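SsfS6 (PDB 4G2T) is a GT-B-fold protein of the erythromycin biosynthesis protein CIII-like family that binds thymidine-5'-diphosphate in the pocket between its two domains. Local coordinates at residues Arg205-Asn210 / Pro385-Ile390; Met29-Leu34 / Ile147-Arg152; Pro190-Ala195 / Ala374-Ala379. One frame throughout, in Å; residues are numbered along the deposited sequence.

Interaction 1 of 3, residues Arg205-Asn210 / Pro385-Ile390; sequences RYVPYN and PTPADI. With TYD (thymidine-5'-diphosphate), chain B.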
loop_
_atom_site.group_PDB
_atom_site.type_symbol
_atom_site.label_atom_id
_atom_site.label_comp_id
_atom_site.label_asym_id
_atom_site.label_seq_id
_atom_site.Cartn_x
_atom_site.Cartn_y
_atom_site.Cartn_z
ATOM N N ARG A 205 2.818 -7.165 -16.384
ATOM C CA ARG A 205 2.350 -5.809 -16.630
ATOM C C ARG A 205 2.924 -4.862 -15.584
ATOM O O ARG A 205 2.936 -5.177 -14.394
ATOM C CB ARG A 205 0.822 -5.748 -16.598
ATOM C CG ARG A 205 0.266 -4.339 -16.734
ATOM C CD ARG A 205 -1.246 -4.310 -16.592
ATOM N NE ARG A 205 -1.774 -2.959 -16.750
ATOM C CZ ARG A 205 -3.053 -2.631 -16.589
ATOM N NH1 ARG A 205 -3.940 -3.559 -16.262
ATOM N NH2 ARG A 205 -3.442 -1.374 -16.755
ATOM N N TYR A 206 3.400 -3.706 -16.030
ATOM C CA TYR A 206 3.962 -2.723 -15.115
ATOM C C TYR A 206 2.871 -1.865 -14.487
ATOM O O TYR A 206 2.379 -0.919 -15.102
ATOM C CB TYR A 206 4.982 -1.834 -15.828
ATOM C CG TYR A 206 5.730 -0.904 -14.897
ATOM C CD1 TYR A 206 6.870 -1.331 -14.228
ATOM C CD2 TYR A 206 5.294 0.399 -14.685
ATOM C CE1 TYR A 206 7.556 -0.487 -13.375
ATOM C CE2 TYR A 206 5.975 1.250 -13.833
ATOM C CZ TYR A 206 7.105 0.802 -13.182
ATOM O OH TYR A 206 7.787 1.644 -12.334
ATOM N N VAL A 207 2.491 -2.209 -13.262
ATOM C CA VAL A 207 1.578 -1.381 -12.488
ATOM C C VAL A 207 2.400 -0.332 -11.754
ATOM O O VAL A 207 3.201 -0.664 -10.882
ATOM C CB VAL A 207 0.775 -2.216 -11.477
ATOM C CG1 VAL A 207 -0.082 -1.311 -10.606
ATOM C CG2 VAL A 207 -0.087 -3.238 -12.203
ATOM N N PRO A 208 2.216 0.944 -12.116
ATOM C CA PRO A 208 3.071 2.014 -11.593
ATOM C C PRO A 208 2.719 2.468 -10.176
ATOM O O PRO A 208 1.562 2.775 -9.886
ATOM C CB PRO A 208 2.832 3.156 -12.584
ATOM C CG PRO A 208 1.444 2.932 -13.074
ATOM C CD PRO A 208 1.246 1.440 -13.108
ATOM N N TYR A 209 3.721 2.493 -9.303
ATOM C CA TYR A 209 3.606 3.178 -8.021
ATOM C C TYR A 209 4.652 4.286 -7.965
ATOM O O TYR A 209 5.848 4.026 -8.097
ATOM C CB TYR A 209 3.786 2.217 -6.845
ATOM C CG TYR A 209 3.741 2.924 -5.509
ATOM C CD1 TYR A 209 2.538 3.382 -4.987
ATOM C CD2 TYR A 209 4.901 3.148 -4.777
ATOM C CE1 TYR A 209 2.490 4.037 -3.772
ATOM C CE2 TYR A 209 4.861 3.802 -3.560
ATOM C CZ TYR A 209 3.653 4.244 -3.063
ATOM O OH TYR A 209 3.607 4.897 -1.853
ATOM N N ASN A 210 4.198 5.518 -7.767
ATOM C CA ASN A 210 5.082 6.673 -7.883
ATOM C C ASN A 210 5.211 7.502 -6.609
ATOM O O ASN A 210 5.589 8.672 -6.659
ATOM C CB ASN A 210 4.625 7.566 -9.037
ATOM C CG ASN A 210 4.418 6.792 -10.320
ATOM O OD1 ASN A 210 3.319 6.770 -10.871
ATOM N ND2 ASN A 210 5.474 6.148 -10.802
ATOM N N PRO A 385 0.592 -10.440 -17.967
ATOM C CA PRO A 385 0.169 -10.898 -16.640
ATOM C C PRO A 385 0.352 -9.824 -15.573
ATOM O O PRO A 385 1.330 -9.078 -15.603
ATOM C CB PRO A 385 1.107 -12.074 -16.366
ATOM C CG PRO A 385 1.432 -12.603 -17.714
ATOM C CD PRO A 385 1.510 -11.399 -18.610
ATOM N N THR A 386 -0.595 -9.748 -14.645
ATOM C CA THR A 386 -0.539 -8.775 -13.564
ATOM C C THR A 386 0.382 -9.287 -12.462
ATOM O O THR A 386 0.701 -10.476 -12.428
ATOM C CB THR A 386 -1.943 -8.527 -12.976
ATOM O OG1 THR A 386 -2.388 -9.700 -12.283
ATOM C CG2 THR A 386 -2.930 -8.185 -14.080
ATOM N N PRO A 387 0.829 -8.391 -11.564
ATOM C CA PRO A 387 1.566 -8.841 -10.379
ATOM C C PRO A 387 0.760 -9.863 -9.582
ATOM O O PRO A 387 1.340 -10.736 -8.937
ATOM C CB PRO A 387 1.734 -7.555 -9.571
ATOM C CG PRO A 387 1.772 -6.482 -10.597
ATOM C CD PRO A 387 0.830 -6.920 -11.686
ATOM N N ALA A 388 -0.564 -9.751 -9.634
ATOM C CA ALA A 388 -1.443 -10.717 -8.990
ATOM C C ALA A 388 -1.331 -12.079 -9.668
ATOM O O ALA A 388 -1.330 -13.114 -9.001
ATOM C CB ALA A 388 -2.882 -10.224 -9.017
ATOM N N ASP A 389 -1.237 -12.070 -10.995
ATOM C CA ASP A 389 -1.070 -13.301 -11.763
ATOM C C ASP A 389 0.265 -13.960 -11.436
ATOM O O ASP A 389 0.366 -15.185 -11.369
ATOM C CB ASP A 389 -1.148 -13.015 -13.265
ATOM C CG ASP A 389 -2.484 -12.433 -13.685
ATOM O OD1 ASP A 389 -3.506 -12.763 -13.049
ATOM O OD2 ASP A 389 -2.512 -11.647 -14.655
ATOM N N ILE A 390 1.287 -13.136 -11.231
ATOM C CA ILE A 390 2.634 -13.621 -10.957
ATOM C C ILE A 390 2.740 -14.264 -9.573
ATOM O O ILE A 390 3.464 -15.244 -9.391
ATOM C CB ILE A 390 3.670 -12.487 -11.107
ATOM C CG1 ILE A 390 3.677 -11.977 -12.551
ATOM C CG2 ILE A 390 5.061 -12.956 -10.708
ATOM C CD1 ILE A 390 4.063 -13.029 -13.568
HETATM P PA TYD B . 12.971 7.163 -11.690
HETATM O O1A TYD B . 11.971 7.395 -12.796
HETATM O O2A TYD B . 13.659 5.832 -11.895
HETATM O O3A TYD B . 14.010 8.329 -11.709
HETATM P PB TYD B . 15.137 8.398 -10.630
HETATM O O1B TYD B . 15.541 7.006 -10.207
HETATM O O2B TYD B . 16.325 9.109 -11.231
HETATM O O3B TYD B . 14.646 9.163 -9.424
HETATM O "O5'" TYD B . 12.247 7.169 -10.309
HETATM C "C5'" TYD B . 11.459 8.241 -9.951
HETATM C "C4'" TYD B . 10.223 7.731 -9.298
HETATM O "O4'" TYD B . 9.702 8.696 -8.447
HETATM C "C3'" TYD B . 9.176 7.448 -10.341
HETATM O "O3'" TYD B . 8.401 6.381 -9.947
HETATM C "C2'" TYD B . 8.355 8.689 -10.468
HETATM C "C1'" TYD B . 8.450 9.237 -8.996
HETATM N N1 TYD B . 8.141 10.733 -8.775
HETATM C C2 TYD B . 6.811 11.282 -8.941
HETATM O O2 TYD B . 5.885 10.562 -9.268
HETATM N N3 TYD B . 6.548 12.657 -8.736
HETATM C C4 TYD B . 7.587 13.521 -8.359
HETATM O O4 TYD B . 7.359 14.720 -8.178
HETATM C C5 TYD B . 8.959 12.964 -8.182
HETATM C C5M TYD B . 10.065 13.880 -7.781
HETATM C C6 TYD B . 9.221 11.626 -8.381
#
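Val-207 and Pro-387 lie at a slant to each other, methyl against ring: CG2 of Val-207 sits 3.8 Å from CD of Pro-387, with CG of the ring next nearest. The valine turns CG1 opposite its own backbone N (chi1 175°), and this brings the other methyl, CG2, round to the proline. Pro-387 opens helix 387-396, and its CD also rests on the backbone of the loop, 3.8 Å from Arg-205 O. Beside this apolar touch runs the one polar link between the segments. Arg-205 N donates to Pro-385 O almost straight (171° at the hydrogen); the modelled 2.5 Å between N and O is short, so its exact length is doubtful. Arg-205 CB lies 3.5 Å from the same Pro-385 O, but the rest of the arginine is stretched out and leads away; Arg-205 also packs on Gly-42 of the second subunit.

The helix start is tied up by a capping box. Thr-386 OG1 accepts from Asp-389 N at 2.9 Å, and Thr-386 N returns a 2.7 Å bond to Asp-389 OD2, reaching it from above the carboxylate plane. At the far end of the loop, Asn-210 ND2 donates to O3' of thymidine-5'-diphosphate at 3.1 Å and also bonds Thr-314 OG1, while Asn-210 OD1 takes Ser-294 N; gripped by all three, the amide has little freedom to turn. Pro-387 also packs on Leu-34 and Ala-37, consistent with the C-terminal helix of GT-B proteins crossing back to the N-terminal domain.

The chemistry divides cleanly: the box serves the amides of Thr-386 and Asp-389, while the apolar touch and the Arg-205 to Pro-385 bond lie side by side where the helix start meets a loop whose other end reaches thymidine-5'-diphosphate.

Interaction 2 of 3, residues Met29-Leu34 / Ile147-Arg152; sequences MPLVPL and IEQSIR. With TYD (thymidine-5'-diphosphate), chain B.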
loop_
_atom_site.group_PDB
_atom_site.type_symbol
_atom_site.label_atom_id
_atom_site.label_comp_id
_atom_site.label_asym_id
_atom_site.label_seq_id
_atom_site.Cartn_x
_atom_site.Cartn_y
_atom_site.Cartn_z
HETATM N N MSE A 29 10.207 1.884 -5.103
HETATM C CA MSE A 29 8.834 2.019 -5.596
HETATM C C MSE A 29 8.343 0.936 -6.574
HETATM O O MSE A 29 7.217 0.460 -6.438
HETATM C CB MSE A 29 8.611 3.415 -6.190
HETATM C CG MSE A 29 8.757 4.543 -5.183
HETATM SE SE MSE A 29 8.592 6.307 -5.996
HETATM C CE MSE A 29 8.705 7.389 -4.377
ATOM N N PRO A 30 9.169 0.547 -7.565
ATOM C CA PRO A 30 8.660 -0.470 -8.496
ATOM C C PRO A 30 8.517 -1.871 -7.892
ATOM O O PRO A 30 8.000 -2.764 -8.564
ATOM C CB PRO A 30 9.708 -0.477 -9.615
ATOM C CG PRO A 30 10.942 0.055 -8.980
ATOM C CD PRO A 30 10.471 1.082 -8.007
ATOM N N LEU A 31 8.966 -2.060 -6.654
ATOM C CA LEU A 31 8.799 -3.340 -5.970
ATOM C C LEU A 31 7.534 -3.354 -5.115
ATOM O O LEU A 31 7.108 -4.405 -4.637
ATOM C CB LEU A 31 10.018 -3.659 -5.103
ATOM C CG LEU A 31 11.283 -4.115 -5.832
ATOM C CD1 LEU A 31 12.399 -4.398 -4.838
ATOM C CD2 LEU A 31 10.995 -5.343 -6.682
ATOM N N VAL A 32 6.945 -2.178 -4.926
ATOM C CA VAL A 32 5.730 -2.033 -4.123
ATOM C C VAL A 32 4.499 -2.810 -4.632
ATOM O O VAL A 32 3.842 -3.489 -3.842
ATOM C CB VAL A 32 5.370 -0.540 -3.896
ATOM C CG1 VAL A 32 3.991 -0.405 -3.265
ATOM C CG2 VAL A 32 6.427 0.133 -3.036
ATOM N N PRO A 33 4.179 -2.717 -5.940
ATOM C CA PRO A 33 2.975 -3.415 -6.413
ATOM C C PRO A 33 3.024 -4.930 -6.217
ATOM O O PRO A 33 2.020 -5.520 -5.817
ATOM C CB PRO A 33 2.949 -3.086 -7.909
ATOM C CG PRO A 33 3.696 -1.814 -8.023
ATOM C CD PRO A 33 4.793 -1.922 -7.020
ATOM N N LEU A 34 4.168 -5.546 -6.495
ATOM C CA LEU A 34 4.301 -6.990 -6.343
ATOM C C LEU A 34 4.313 -7.384 -4.869
ATOM O O LEU A 34 3.844 -8.461 -4.502
ATOM C CB LEU A 34 5.563 -7.502 -7.044
ATOM C CG LEU A 34 5.717 -9.024 -7.098
ATOM C CD1 LEU A 34 4.513 -9.659 -7.782
ATOM C CD2 LEU A 34 7.004 -9.419 -7.803
ATOM N N ILE A 147 13.280 -14.417 -5.947
ATOM C CA ILE A 147 12.604 -13.929 -7.143
ATOM C C ILE A 147 13.284 -12.672 -7.672
ATOM O O ILE A 147 13.537 -11.730 -6.921
ATOM C CB ILE A 147 11.125 -13.605 -6.857
ATOM C CG1 ILE A 147 10.420 -14.813 -6.238
ATOM C CG2 ILE A 147 10.419 -13.165 -8.129
ATOM C CD1 ILE A 147 10.351 -16.015 -7.152
ATOM N N GLU A 148 13.584 -12.664 -8.967
ATOM C CA GLU A 148 14.159 -11.487 -9.605
ATOM C C GLU A 148 13.115 -10.756 -10.437
ATOM O O GLU A 148 12.562 -11.316 -11.384
ATOM C CB GLU A 148 15.337 -11.869 -10.500
ATOM C CG GLU A 148 15.942 -10.681 -11.233
ATOM C CD GLU A 148 16.751 -11.087 -12.449
ATOM O OE1 GLU A 148 17.304 -12.207 -12.455
ATOM O OE2 GLU A 148 16.826 -10.286 -13.404
ATOM N N GLN A 149 12.849 -9.505 -10.083
ATOM C CA GLN A 149 11.951 -8.671 -10.871
ATOM C C GLN A 149 12.718 -7.546 -11.551
ATOM O O GLN A 149 13.511 -6.851 -10.915
ATOM C CB GLN A 149 10.841 -8.080 -9.999
ATOM C CG GLN A 149 9.912 -7.148 -10.763
ATOM C CD GLN A 149 9.017 -6.328 -9.856
ATOM O OE1 GLN A 149 8.689 -6.744 -8.744
ATOM N NE2 GLN A 149 8.621 -5.151 -10.327
ATOM N N SER A 150 12.484 -7.371 -12.846
ATOM C CA SER A 150 13.072 -6.257 -13.575
ATOM C C SER A 150 12.247 -5.000 -13.348
ATOM O O SER A 150 11.019 -5.056 -13.274
ATOM C CB SER A 150 13.156 -6.566 -15.070
ATOM O OG SER A 150 13.582 -5.429 -15.799
ATOM N N ILE A 151 12.927 -3.866 -13.229
ATOM C CA ILE A 151 12.255 -2.590 -13.027
ATOM C C ILE A 151 12.648 -1.618 -14.133
ATOM O O ILE A 151 12.498 -0.403 -13.997
ATOM C CB ILE A 151 12.597 -1.990 -11.649
ATOM C CG1 ILE A 151 14.091 -1.670 -11.557
ATOM C CG2 ILE A 151 12.199 -2.953 -10.540
ATOM C CD1 ILE A 151 14.508 -1.081 -10.226
ATOM N N ARG A 152 13.149 -2.171 -15.234
ATOM C CA ARG A 152 13.667 -1.372 -16.340
ATOM C C ARG A 152 13.165 -1.899 -17.681
ATOM O O ARG A 152 12.852 -3.083 -17.811
ATOM C CB ARG A 152 15.196 -1.390 -16.318
ATOM C CG ARG A 152 15.799 -0.959 -14.989
ATOM C CD ARG A 152 17.255 -1.373 -14.856
ATOM N NE ARG A 152 17.832 -0.888 -13.606
ATOM C CZ ARG A 152 17.758 -1.534 -12.447
ATOM N NH1 ARG A 152 17.134 -2.701 -12.375
ATOM N NH2 ARG A 152 18.311 -1.016 -11.360
HETATM P PA TYD B . 12.971 7.163 -11.690
HETATM O O1A TYD B . 11.971 7.395 -12.796
HETATM O O2A TYD B . 13.659 5.832 -11.895
HETATM O O3A TYD B . 14.010 8.329 -11.709
HETATM P PB TYD B . 15.137 8.398 -10.630
HETATM O O1B TYD B . 15.541 7.006 -10.207
HETATM O O2B TYD B . 16.325 9.109 -11.231
HETATM O O3B TYD B . 14.646 9.163 -9.424
HETATM O "O5'" TYD B . 12.247 7.169 -10.309
HETATM C "C5'" TYD B . 11.459 8.241 -9.951
HETATM C "C4'" TYD B . 10.223 7.731 -9.298
HETATM O "O4'" TYD B . 9.702 8.696 -8.447
HETATM C "C3'" TYD B . 9.176 7.448 -10.341
HETATM O "O3'" TYD B . 8.401 6.381 -9.947
HETATM C "C2'" TYD B . 8.355 8.689 -10.468
HETATM C "C1'" TYD B . 8.450 9.237 -8.996
HETATM N N1 TYD B . 8.141 10.733 -8.775
HETATM C C2 TYD B . 6.811 11.282 -8.941
HETATM O O2 TYD B . 5.885 10.562 -9.268
HETATM N N3 TYD B . 6.548 12.657 -8.736
HETATM C C4 TYD B . 7.587 13.521 -8.359
HETATM O O4 TYD B . 7.359 14.720 -8.178
HETATM C C5 TYD B . 8.959 12.964 -8.182
HETATM C C5M TYD B . 10.065 13.880 -7.781
HETATM C C6 TYD B . 9.221 11.626 -8.381
HETATM O O HOH W 1 6.350 -4.579 -8.330
#
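This is a buried contact in the N-terminal domain, in which Gln-149, at the C-terminal end of strand 146-149, reaches the residues leading into helix 32-40 and hydrogen-bonds Pro-30. Its CG is anti to the backbone N (chi1 177°), and the extended chain carries the amide to the turn. NE2 donates to Pro-30 O at 3.0 Å, a bent bond (143° at the hydrogen) that comes from above the carbonyl plane of the proline, 36° out of it.

A water braces the same spot. It accepts from Leu-34 N at 3.0 Å and from Gln-149 NE2, and donates to Pro-30 O over a modelled length too short to be trusted; the water thus links Pro-30, Leu-34 and Gln-149. The amide oxygen also lies against two leucine methyls: Gln-149 OE1 is 3.3 Å from Leu-34 CD2 and 3.4 Å from Leu-31 CD2, with both leucine side chains running past the glutamine in the opposite direction.

Further along, Ile-151 sets its CG2 methyl against the Pro-30 ring, 3.6 Å from CG and as close to CB. Leu-34 goes on to touch Leu-127 and Ile-186 of the flanking strands and Pro-387 of helix 387-396. Next to Ile-151, Arg-152 forms salt bridges with Glu-129 and with Glu-330. Met-29, a selenomethionine, brings its SE to within 3.6 Å of O4' of thymidine-5'-diphosphate.

A helix beginning near the C-terminal ends of parallel strands is what one expects of the Rossmann-like N-terminal domain of a GT-B fold; the loop before it borders thymidine-5'-diphosphate from across the cleft, while the other domain supplies most of the ligand's hydrogen bonds.

Interaction 3 of 3, residues Pro190-Ala195 / Ala374-Ala379; sequences PPSMEA and ARRLAA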
loop_
_atom_site.group_PDB
_atom_site.type_symbol
_atom_site.label_atom_id
_atom_site.label_comp_id
_atom_site.label_asym_id
_atom_site.label_seq_id
_atom_site.Cartn_x
_atom_site.Cartn_y
_atom_site.Cartn_z
ATOM N N PRO A 190 7.509 -4.578 -22.962
ATOM C CA PRO A 190 6.518 -5.009 -23.955
ATOM C C PRO A 190 7.188 -5.752 -25.106
ATOM O O PRO A 190 8.176 -5.257 -25.645
ATOM C CB PRO A 190 5.926 -3.688 -24.456
ATOM C CG PRO A 190 6.190 -2.709 -23.364
ATOM C CD PRO A 190 7.501 -3.118 -22.772
ATOM N N PRO A 191 6.662 -6.933 -25.469
ATOM C CA PRO A 191 7.196 -7.795 -26.531
ATOM C C PRO A 191 7.528 -7.066 -27.836
ATOM O O PRO A 191 8.525 -7.408 -28.475
ATOM C CB PRO A 191 6.062 -8.794 -26.756
ATOM C CG PRO A 191 5.441 -8.932 -25.413
ATOM C CD PRO A 191 5.528 -7.568 -24.771
ATOM N N SER A 192 6.719 -6.084 -28.224
ATOM C CA SER A 192 6.950 -5.362 -29.474
ATOM C C SER A 192 7.949 -4.220 -29.291
ATOM O O SER A 192 7.840 -3.182 -29.938
ATOM C CB SER A 192 5.634 -4.815 -30.038
ATOM O OG SER A 192 5.143 -3.749 -29.243
HETATM N N MSE A 193 8.920 -4.426 -28.409
HETATM C CA MSE A 193 9.931 -3.425 -28.120
HETATM C C MSE A 193 11.305 -4.060 -28.024
HETATM O O MSE A 193 12.251 -3.627 -28.686
HETATM C CB MSE A 193 9.649 -2.751 -26.788
HETATM C CG MSE A 193 8.910 -1.451 -26.836
HETATM SE SE MSE A 193 9.118 -0.588 -25.105
HETATM C CE MSE A 193 8.233 1.101 -25.490
ATOM N N GLU A 194 11.403 -5.084 -27.183
ATOM C CA GLU A 194 12.688 -5.658 -26.796
ATOM C C GLU A 194 13.482 -6.279 -27.942
ATOM O O GLU A 194 12.916 -6.760 -28.922
ATOM C CB GLU A 194 12.495 -6.685 -25.674
ATOM C CG GLU A 194 11.662 -7.903 -26.059
ATOM C CD GLU A 194 11.546 -8.906 -24.927
ATOM O OE1 GLU A 194 11.035 -10.022 -25.162
ATOM O OE2 GLU A 194 11.966 -8.578 -23.798
ATOM N N ALA A 195 14.804 -6.263 -27.800
ATOM C CA ALA A 195 15.693 -6.840 -28.801
ATOM C C ALA A 195 15.931 -8.319 -28.528
ATOM O O ALA A 195 14.984 -9.087 -28.355
ATOM C CB ALA A 195 17.014 -6.086 -28.846
ATOM N N ALA A 374 2.645 5.253 -28.259
ATOM C CA ALA A 374 2.576 5.264 -26.801
ATOM C C ALA A 374 1.340 4.526 -26.294
ATOM O O ALA A 374 1.407 3.781 -25.316
ATOM C CB ALA A 374 2.595 6.692 -26.277
ATOM N N ARG A 375 0.215 4.731 -26.973
ATOM C CA ARG A 375 -1.034 4.074 -26.607
ATOM C C ARG A 375 -1.041 2.606 -27.028
ATOM O O ARG A 375 -1.651 1.767 -26.367
ATOM C CB ARG A 375 -2.227 4.809 -27.221
ATOM C CG ARG A 375 -2.458 6.195 -26.640
ATOM C CD ARG A 375 -3.613 6.902 -27.326
ATOM N NE ARG A 375 -3.900 8.193 -26.707
ATOM C CZ ARG A 375 -4.844 9.031 -27.125
ATOM N NH1 ARG A 375 -5.598 8.715 -28.170
ATOM N NH2 ARG A 375 -5.033 10.184 -26.501
ATOM N N ARG A 376 -0.363 2.306 -28.131
ATOM C CA ARG A 376 -0.262 0.934 -28.615
ATOM C C ARG A 376 0.522 0.077 -27.630
ATOM O O ARG A 376 0.194 -1.086 -27.395
ATOM C CB ARG A 376 0.410 0.898 -29.989
ATOM C CG ARG A 376 0.629 -0.503 -30.537
ATOM C CD ARG A 376 1.354 -0.472 -31.872
ATOM N NE ARG A 376 2.610 0.267 -31.793
ATOM C CZ ARG A 376 3.765 -0.260 -31.399
ATOM N NH1 ARG A 376 3.827 -1.535 -31.040
ATOM N NH2 ARG A 376 4.858 0.489 -31.358
ATOM N N LEU A 377 1.558 0.670 -27.050
ATOM C CA LEU A 377 2.420 -0.032 -26.114
ATOM C C LEU A 377 1.759 -0.157 -24.743
ATOM O O LEU A 377 1.914 -1.171 -24.061
ATOM C CB LEU A 377 3.772 0.676 -26.035
ATOM C CG LEU A 377 4.492 0.636 -27.386
ATOM C CD1 LEU A 377 5.334 1.877 -27.617
ATOM C CD2 LEU A 377 5.348 -0.611 -27.459
ATOM N N ALA A 378 1.007 0.870 -24.357
ATOM C CA ALA A 378 0.228 0.825 -23.125
ATOM C C ALA A 378 -0.822 -0.272 -23.221
ATOM O O ALA A 378 -1.080 -0.991 -22.254
ATOM C CB ALA A 378 -0.430 2.167 -22.865
ATOM N N ALA A 379 -1.424 -0.394 -24.399
ATOM C CA ALA A 379 -2.412 -1.431 -24.655
ATOM C C ALA A 379 -1.764 -2.809 -24.607
ATOM O O ALA A 379 -2.372 -3.778 -24.154
ATOM C CB ALA A 379 -3.073 -1.205 -26.001
#
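Leu-377 is the residue of helix 369-383 that chiefly meets the 190-195 loop, and Met-193, a selenomethionine, crosses it at about a right angle. Met-193 CE lies 3.7 Å from Leu-377 CD1, while Leu-377 CD2 lies along the chain between CG and CE of Met-193, 3.7 Å from CG. The extended methionine chain keeps its length, from CG to CE, against the leucine. Leu-377 CD2 also lies 4.3 Å from Pro-190 CB and 3.6 Å from Ser-192 OG.

The polar touch is slighter. Arg-376 turns its chain at chi3 (55°) and brings NH1 to Ser-192 OG at 3.1 Å; the bond is weak, bent to 130° at the hydrogen. The hydroxyl meets the guanidinium at its edge, near the plane, whereas Leu-377 CG sits over one face, offset toward the rim. The place of OG is itself less sure, because it comes too close to another atom of the model, and Arg-376 touches a crystal neighbour, so this pairing should be read with caution.

Further out, Asn-373 OD1 takes Arg-376 NH2 and steadies the guanidinium from within the same helix. Glu-380 OE2 accepts from Ser-192 N, tying the loop backbone to helix 369-383. Leu-316 of helix 309-317 packs against both Met-193 and Leu-377, and Leu-153 touches Pro-190 and Met-193.

The contact links the two halves of the GT-B fold: the loop after strand 184-187 of the N-terminal domain is set against helix 369-383, from the C-terminal half of the sequence, mainly by apolar contact round a buried leucine. The chemistry implies that the weak, exposed arginine-serine bond at its margin probably adds little, with the Glu-380 link the clearer polar tie.

Interactions 1 and 2 are neighbours, centres 9 Å apart, and they touch directly: Pro-33 CG lies 3.1 Å from Val-207 O, and Leu-34 CD1 lies 3.5 Å from Pro-387 O. Both also reach thymidine-5'-diphosphate, and Met-29 SE packs 3.6 Å from Asn-210 C, so the two residues border the ligand side by side. Interaction 3 stands apart, its centre 15 Å from that of interaction 1 and 19 Å from that of interaction 2, with nearest atoms about 6 and 7 Å away. It is related to interaction 1 through the chain: helix 369-383 is followed, after a short link, by helix 387-396, and the segments of the two contacts alternate in sequence.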